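FACT-Spt16 (Cicer arietinum, PDB 5CE6) probably serves as a histone chaperone subunit of the FACT complex, its N-terminal domain taking part in H3-H4 binding linked to transcription. Local coordinates at residues H237-M241 with P268-S273; D264-P268 with C310-A314; A375-I379 with V403-S407. All coordinates share one frame; numbering follows the deposited sequence.

Interaction 1 (H237-M241 with P268-S273); sequences HSTLM and PPIFQS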
loop_
_atom_site.group_PDB
_atom_site.type_symbol
_atom_site.label_atom_id
_atom_site.label_comp_id
_atom_site.label_asym_id
_atom_site.label_seq_id
_atom_site.Cartn_x
_atom_site.Cartn_y
_atom_site.Cartn_z
ATOM N N HIS A 237 1.307 -21.684 -11.266
ATOM C CA HIS A 237 1.397 -20.261 -10.940
ATOM C C HIS A 237 1.863 -20.078 -9.505
ATOM O O HIS A 237 2.625 -19.169 -9.208
ATOM C CB HIS A 237 0.066 -19.535 -11.154
ATOM C CG HIS A 237 -0.386 -19.508 -12.583
ATOM N ND1 HIS A 237 -1.618 -19.984 -12.976
ATOM C CD2 HIS A 237 0.228 -19.065 -13.705
ATOM C CE1 HIS A 237 -1.744 -19.835 -14.287
ATOM N NE2 HIS A 237 -0.636 -19.286 -14.752
ATOM N N SER A 238 1.421 -20.965 -8.617
ATOM C CA SER A 238 1.820 -20.896 -7.212
ATOM C C SER A 238 3.303 -21.217 -6.974
ATOM O O SER A 238 3.877 -20.814 -5.959
ATOM C CB SER A 238 0.950 -21.831 -6.370
ATOM O OG SER A 238 0.894 -23.122 -6.948
ATOM N N THR A 239 3.913 -21.958 -7.891
ATOM C CA THR A 239 5.344 -22.244 -7.803
ATOM C C THR A 239 6.125 -21.010 -8.228
ATOM O O THR A 239 7.101 -20.626 -7.580
ATOM C CB THR A 239 5.730 -23.429 -8.693
ATOM O OG1 THR A 239 5.121 -24.624 -8.184
ATOM C CG2 THR A 239 7.239 -23.608 -8.716
ATOM N N LEU A 240 5.694 -20.383 -9.317
ATOM C CA LEU A 240 6.272 -19.095 -9.696
ATOM C C LEU A 240 6.171 -18.108 -8.541
ATOM O O LEU A 240 7.102 -17.341 -8.278
ATOM C CB LEU A 240 5.591 -18.525 -10.946
ATOM C CG LEU A 240 5.960 -19.294 -12.211
ATOM C CD1 LEU A 240 4.997 -18.992 -13.348
ATOM C CD2 LEU A 240 7.389 -18.958 -12.618
ATOM N N MET A 241 5.036 -18.126 -7.849
ATOM C CA MET A 241 4.824 -17.238 -6.718
ATOM C C MET A 241 5.839 -17.522 -5.611
ATOM O O MET A 241 6.485 -16.603 -5.089
ATOM C CB MET A 241 3.391 -17.405 -6.197
ATOM C CG MET A 241 3.058 -16.590 -4.958
ATOM S SD MET A 241 1.498 -17.135 -4.233
ATOM C CE MET A 241 2.045 -18.614 -3.397
ATOM N N PRO A 268 1.743 -11.820 -1.625
ATOM C CA PRO A 268 2.250 -12.979 -2.361
ATOM C C PRO A 268 2.202 -12.664 -3.842
ATOM O O PRO A 268 1.145 -12.234 -4.310
ATOM C CB PRO A 268 1.234 -14.076 -2.033
ATOM C CG PRO A 268 0.649 -13.660 -0.705
ATOM C CD PRO A 268 0.572 -12.162 -0.794
ATOM N N PRO A 269 3.331 -12.832 -4.547
ATOM C CA PRO A 269 3.418 -12.469 -5.965
ATOM C C PRO A 269 2.279 -13.056 -6.772
ATOM O O PRO A 269 1.832 -14.173 -6.489
ATOM C CB PRO A 269 4.751 -13.086 -6.383
ATOM C CG PRO A 269 5.601 -12.904 -5.133
ATOM C CD PRO A 269 4.647 -13.240 -4.010
ATOM N N ILE A 270 1.810 -12.301 -7.757
ATOM C CA ILE A 270 0.645 -12.703 -8.532
ATOM C C ILE A 270 1.097 -13.138 -9.905
ATOM O O ILE A 270 1.749 -12.383 -10.607
ATOM C CB ILE A 270 -0.345 -11.533 -8.668
ATOM C CG1 ILE A 270 -0.962 -11.216 -7.293
ATOM C CG2 ILE A 270 -1.431 -11.842 -9.716
ATOM C CD1 ILE A 270 -1.629 -9.834 -7.223
ATOM N N PHE A 271 0.782 -14.377 -10.263
ATOM C CA PHE A 271 1.017 -14.866 -11.616
ATOM C C PHE A 271 -0.291 -15.387 -12.161
ATOM O O PHE A 271 -0.961 -16.192 -11.508
ATOM C CB PHE A 271 2.046 -15.990 -11.606
ATOM C CG PHE A 271 3.443 -15.514 -11.376
ATOM C CD1 PHE A 271 3.930 -15.349 -10.088
ATOM C CD2 PHE A 271 4.266 -15.208 -12.455
ATOM C CE1 PHE A 271 5.218 -14.886 -9.868
ATOM C CE2 PHE A 271 5.567 -14.755 -12.243
ATOM C CZ PHE A 271 6.038 -14.600 -10.950
ATOM N N GLN A 272 -0.661 -14.932 -13.357
ATOM C CA GLN A 272 -1.928 -15.341 -13.964
ATOM C C GLN A 272 -1.741 -15.597 -15.446
ATOM O O GLN A 272 -0.990 -14.884 -16.115
ATOM C CB GLN A 272 -2.985 -14.242 -13.782
ATOM C CG GLN A 272 -3.308 -13.935 -12.332
ATOM C CD GLN A 272 -4.267 -12.776 -12.154
ATOM O OE1 GLN A 272 -4.623 -12.091 -13.111
ATOM N NE2 GLN A 272 -4.664 -12.528 -10.908
ATOM N N SER A 273 -2.448 -16.594 -15.964
ATOM C CA SER A 273 -2.419 -16.859 -17.399
ATOM C C SER A 273 -3.604 -17.738 -17.742
ATOM O O SER A 273 -4.407 -18.055 -16.872
ATOM C CB SER A 273 -1.114 -17.560 -17.790
ATOM O OG SER A 273 -1.090 -18.888 -17.286
#

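Interaction 2 (D264-P268 with C310-A314); sequences DICYP and CSNIA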
loop_
_atom_site.group_PDB
_atom_site.type_symbol
_atom_site.label_atom_id
_atom_site.label_comp_id
_atom_site.label_asym_id
_atom_site.label_seq_id
_atom_site.Cartn_x
_atom_site.Cartn_y
_atom_site.Cartn_z
ATOM N N ASP A 264 10.855 -7.381 3.126
ATOM C CA ASP A 264 9.730 -8.305 3.173
ATOM C C ASP A 264 8.973 -8.242 1.846
ATOM O O ASP A 264 9.289 -7.421 0.981
ATOM C CB ASP A 264 8.792 -7.973 4.336
ATOM C CG ASP A 264 7.887 -9.142 4.708
ATOM O OD1 ASP A 264 8.052 -10.242 4.131
ATOM O OD2 ASP A 264 7.015 -8.963 5.586
ATOM N N ILE A 265 7.985 -9.116 1.678
ATOM C CA ILE A 265 7.151 -9.067 0.485
ATOM C C ILE A 265 5.896 -8.265 0.814
ATOM O O ILE A 265 5.371 -8.351 1.923
ATOM C CB ILE A 265 6.759 -10.480 -0.029
ATOM C CG1 ILE A 265 5.872 -11.202 0.986
ATOM C CG2 ILE A 265 8.003 -11.305 -0.333
ATOM C CD1 ILE A 265 5.244 -12.487 0.470
ATOM N N CYS A 266 5.410 -7.472 -0.132
ATOM C CA CYS A 266 4.208 -6.675 0.123
ATOM C C CYS A 266 2.962 -7.527 0.092
ATOM O O CYS A 266 1.986 -7.250 0.795
ATOM C CB CYS A 266 4.048 -5.566 -0.920
ATOM S SG CYS A 266 5.374 -4.378 -0.869
ATOM N N TYR A 267 2.998 -8.548 -0.755
ATOM C CA TYR A 267 1.882 -9.471 -0.928
ATOM C C TYR A 267 2.442 -10.671 -1.676
ATOM O O TYR A 267 3.520 -10.566 -2.271
ATOM C CB TYR A 267 0.743 -8.813 -1.718
ATOM C CG TYR A 267 1.150 -8.299 -3.090
ATOM C CD1 TYR A 267 1.119 -9.126 -4.198
ATOM C CD2 TYR A 267 1.579 -6.997 -3.261
ATOM C CE1 TYR A 267 1.486 -8.658 -5.450
ATOM C CE2 TYR A 267 1.960 -6.524 -4.495
ATOM C CZ TYR A 267 1.915 -7.359 -5.588
ATOM O OH TYR A 267 2.283 -6.877 -6.828
ATOM N N PRO A 268 1.743 -11.820 -1.625
ATOM C CA PRO A 268 2.250 -12.979 -2.361
ATOM C C PRO A 268 2.202 -12.664 -3.842
ATOM O O PRO A 268 1.145 -12.234 -4.310
ATOM C CB PRO A 268 1.234 -14.076 -2.033
ATOM C CG PRO A 268 0.649 -13.660 -0.705
ATOM C CD PRO A 268 0.572 -12.162 -0.794
ATOM N N CYS A 310 6.493 0.099 1.086
ATOM C CA CYS A 310 6.080 -0.772 -0.006
ATOM C C CYS A 310 6.444 -0.198 -1.369
ATOM O O CYS A 310 6.696 1.000 -1.521
ATOM C CB CYS A 310 4.558 -0.985 0.017
ATOM S SG CYS A 310 3.936 -1.818 1.494
ATOM N N SER A 311 6.440 -1.079 -2.363
ATOM C CA SER A 311 6.634 -0.704 -3.759
ATOM C C SER A 311 5.879 -1.721 -4.574
ATOM O O SER A 311 5.457 -2.754 -4.048
ATOM C CB SER A 311 8.120 -0.696 -4.142
ATOM O OG SER A 311 8.680 -2.002 -4.030
ATOM N N ASN A 312 5.707 -1.454 -5.862
ATOM C CA ASN A 312 4.943 -2.375 -6.682
ATOM C C ASN A 312 5.356 -2.295 -8.139
ATOM O O ASN A 312 5.731 -1.223 -8.620
ATOM C CB ASN A 312 3.459 -2.050 -6.611
ATOM C CG ASN A 312 2.618 -3.148 -7.212
ATOM O OD1 ASN A 312 2.748 -4.311 -6.827
ATOM N ND2 ASN A 312 1.778 -2.801 -8.176
ATOM N N ILE A 313 5.269 -3.421 -8.843
ATOM C CA ILE A 313 5.418 -3.399 -10.296
ATOM C C ILE A 313 4.514 -4.478 -10.852
ATOM O O ILE A 313 4.206 -5.448 -10.169
ATOM C CB ILE A 313 6.893 -3.643 -10.722
ATOM C CG1 ILE A 313 7.140 -3.191 -12.169
ATOM C CG2 ILE A 313 7.264 -5.119 -10.588
ATOM C CD1 ILE A 313 8.570 -3.489 -12.636
ATOM N N ALA A 314 4.032 -4.292 -12.073
ATOM C CA ALA A 314 3.254 -5.329 -12.733
ATOM C C ALA A 314 3.546 -5.222 -14.211
ATOM O O ALA A 314 3.634 -4.115 -14.749
ATOM C CB ALA A 314 1.756 -5.165 -12.475
#

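Interaction 3 (A375-I379 with V403-S407); sequences AGTGI and VFNVS. With ACT (acetate ion), chain C.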
loop_
_atom_site.group_PDB
_atom_site.type_symbol
_atom_site.label_atom_id
_atom_site.label_comp_id
_atom_site.label_asym_id
_atom_site.label_seq_id
_atom_site.Cartn_x
_atom_site.Cartn_y
_atom_site.Cartn_z
ATOM N N ALA A 375 -6.708 3.816 -11.507
ATOM C CA ALA A 375 -5.374 3.736 -12.095
ATOM C C ALA A 375 -4.314 3.582 -10.995
ATOM O O ALA A 375 -3.120 3.752 -11.242
ATOM C CB ALA A 375 -5.080 4.976 -12.953
ATOM N N GLY A 376 -4.754 3.254 -9.786
ATOM C CA GLY A 376 -3.819 2.980 -8.713
ATOM C C GLY A 376 -4.089 3.791 -7.462
ATOM O O GLY A 376 -5.153 4.400 -7.328
ATOM N N THR A 377 -3.131 3.779 -6.536
ATOM C CA THR A 377 -3.299 4.460 -5.245
ATOM C C THR A 377 -1.984 5.033 -4.761
ATOM O O THR A 377 -0.917 4.695 -5.267
ATOM C CB THR A 377 -3.789 3.508 -4.128
ATOM O OG1 THR A 377 -2.758 2.570 -3.796
ATOM C CG2 THR A 377 -5.043 2.758 -4.539
ATOM N N GLY A 378 -2.050 5.860 -3.721
ATOM C CA GLY A 378 -0.838 6.175 -2.994
ATOM C C GLY A 378 -0.262 4.912 -2.383
ATOM O O GLY A 378 -0.965 3.923 -2.189
ATOM N N ILE A 379 1.025 4.950 -2.073
ATOM C CA ILE A 379 1.706 3.794 -1.512
ATOM C C ILE A 379 2.800 4.280 -0.569
ATOM O O ILE A 379 3.436 5.308 -0.820
ATOM C CB ILE A 379 2.266 2.883 -2.646
ATOM C CG1 ILE A 379 2.912 1.615 -2.077
ATOM C CG2 ILE A 379 3.248 3.647 -3.541
ATOM C CD1 ILE A 379 3.038 0.498 -3.163
ATOM N N VAL A 403 3.707 9.474 -3.319
ATOM C CA VAL A 403 4.258 8.313 -3.991
ATOM C C VAL A 403 3.080 7.478 -4.450
ATOM O O VAL A 403 2.151 7.236 -3.674
ATOM C CB VAL A 403 5.132 7.485 -3.042
ATOM C CG1 VAL A 403 5.693 6.281 -3.776
ATOM C CG2 VAL A 403 6.259 8.342 -2.502
ATOM N N PHE A 404 3.106 7.042 -5.709
ATOM C CA PHE A 404 1.968 6.308 -6.263
ATOM C C PHE A 404 2.345 4.948 -6.842
ATOM O O PHE A 404 3.396 4.801 -7.474
ATOM C CB PHE A 404 1.273 7.124 -7.376
ATOM C CG PHE A 404 0.550 8.342 -6.877
ATOM C CD1 PHE A 404 -0.724 8.234 -6.335
ATOM C CD2 PHE A 404 1.154 9.596 -6.938
ATOM C CE1 PHE A 404 -1.393 9.360 -5.865
ATOM C CE2 PHE A 404 0.489 10.725 -6.471
ATOM C CZ PHE A 404 -0.782 10.604 -5.939
ATOM N N ASN A 405 1.474 3.967 -6.603
ATOM C CA ASN A 405 1.449 2.722 -7.362
ATOM C C ASN A 405 0.468 2.977 -8.490
ATOM O O ASN A 405 -0.739 2.951 -8.273
ATOM C CB ASN A 405 0.957 1.572 -6.444
ATOM C CG ASN A 405 0.696 0.266 -7.199
ATOM O OD1 ASN A 405 1.234 0.041 -8.283
ATOM N ND2 ASN A 405 -0.118 -0.611 -6.604
ATOM N N VAL A 406 0.993 3.326 -9.669
ATOM C CA VAL A 406 0.174 3.583 -10.837
ATOM C C VAL A 406 -0.037 2.254 -11.530
ATOM O O VAL A 406 0.856 1.739 -12.200
ATOM C CB VAL A 406 0.838 4.587 -11.796
ATOM C CG1 VAL A 406 -0.039 4.827 -13.021
ATOM C CG2 VAL A 406 1.110 5.905 -11.069
ATOM N N SER A 407 -1.238 1.712 -11.356
ATOM C CA SER A 407 -1.539 0.342 -11.739
ATOM C C SER A 407 -2.833 0.407 -12.530
ATOM O O SER A 407 -3.885 0.762 -11.998
ATOM C CB SER A 407 -1.685 -0.528 -10.476
ATOM O OG SER A 407 -2.047 -1.881 -10.778
HETATM C C ACT C . -6.006 -1.503 -10.140
HETATM O O ACT C . -5.804 -0.260 -10.143
HETATM O OXT ACT C . -5.131 -2.223 -10.686
HETATM C CH3 ACT C . -7.221 -2.101 -9.488
HETATM O O HOH W 1 -1.592 0.219 -4.073
#

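Interaction 1 (H237-M241 with P268-S273)
Leu240 CB rests over the centre of the Phe271 ring where the helix meets the strand. This CH-pi contact puts the CB methylene 3.6 Å from the centroid of the Phe271 ring and only 7° off the ring normal, with the two side chains crossing at about a right angle. Phe271 has its CG anti to the carbonyl carbon, which lifts the ring off the strand and turns its face to the helix, where CE1 also comes within 3.5 Å of the Leu240 backbone O. With an alanine in place of Phe271, Leu240 CB is likely to lose the ring face it rests on, leaving a gap between helix and strand. Such packing of a helix on the curved central sheet recurs in the pita-bread fold of the M24 family; here the first turn of helix 237-249 runs roughly antiparallel to strand 270-273, 152° between their N-to-C directions. One turn back, His237 reaches alongside the strand, its CB 3.5 Å from Phe271 O. Gln272 CA lies over one face of the imidazole, toward its rim, and Ser273 OG meets its edge, in the ring plane, in a short 2.6 Å hydrogen bond with NE2. A second bond, from ND1 to Asn286 OD1, fixes the ring's rotation. The Ser273 side chain lies about 3 Å from a bound sodium ion. In one of two conformers, Met241 bends (chi3 78°) to bring SD within 3.8 Å of Pro268 CB.

Interaction 2 (D264-P268 with C310-A314)
Cys266 and Cys310 mark the nearest passage of the two backbones, with 6.2 Å from CA to CA. The segments form no ladder with each other; instead each makes backbone hydrogen bonds to strand 296-306, Cys266 with Gly303 and Ile313 with Val302. The strand that includes Asp264 and Ile265 leads into Cys266 and Tyr267, whose side chains both reach across. The first is short: Cys266 SG touches Cys310 CB at 3.6 Å, while the two sulfurs, Cys266 SG and Cys310 SG, stay 3.8 Å apart, too far for a disulfide. The second is long. Tyr267 takes a chi1 of 57°, with CG between its backbone N and carbonyl carbon, and the ring thereby spans the gap until OH donates a 2.6 Å hydrogen bond to Asn312 OD1. The donor lies in the carbonyl plane of the amide, with 156° at the amide oxygen, and OD1 sits at the edge of the ring, whose plane is turned 54° from that of the amide. Phe383 meets the same ring edge-to-face, and Asn405 OD1 takes up the other end of the amide, ND2. Both segments thus belong to the curved sheet built round the hairpin 296-306/309-319, the centre of a pita-bread domain of the M24 type.

Interaction 3 (A375-I379 with V403-S407)
Gly376 lies against Asn405 and Val406 so closely that a side chain could not fit: a CB here would stand 1.9 Å from Asn405 O. Its backbone angles (127°/-168°) would also jam that CB against the preceding carbonyl, so glycine is required twice over. In its place the Gly376 CA makes a CA-H...O contact of 3.1 Å with Asn405 O. The antiparallel ladder is regular at the hydrogen-bonded pair Thr377/Asn405: Asn405 N comes almost straight onto Thr377 O at 2.8 Å, and Thr377 N returns a bond to Asn405 O. At the ends, Ser407 N and Ile379 N stand well above the carbonyl planes of their acceptors, Ala375 O and Val403 O. Ile379 CG2 presses on Val403 CG1 at 3.6 Å, while Ile379 CG1, anti to the backbone N (chi1 -176°), carries CD1 to Asn405 CB.

The Thr377 and Asn405 side chains share one face less intimately. Thr377 OG1 gives its own proton to Gly378 O (2.8 Å) and takes one from a water, which accepts from Asn405 ND2; the Asn405 amide oxygen is already taken by Asn312. Partly exposed Ser407 has an acetate, probably from the crystallisation liquor, for a neighbour. Strand 376-378 pairs with 403-414, which pairs with 424-435; Val406 and Phe404 pack on helices 323-342 and 349-363 respectively.

In the fold
All three contacts are largely buried, but interaction 1 lies further out, its centre about 19 Å from the chain's centre against about 9 and 8 Å for interactions 2 and 3; Ser407 gives interaction 3 a partly exposed edge. Interactions 1 and 2 share Pro268 and reach the same sheet, the first laying a helix on it, the second joining its segments by side chains. Interaction 3 lies further along the same curved sheet, joined through Ala314 and Ala430, and is chiefly backbone ladder, where interaction 1 relies on an aromatic face and a histidine-serine bond. Interactions 2 and 3 meet where the Asn312 and Asn405 amides extend a polar chain from Tyr267, and Ile379 packs on Cys310.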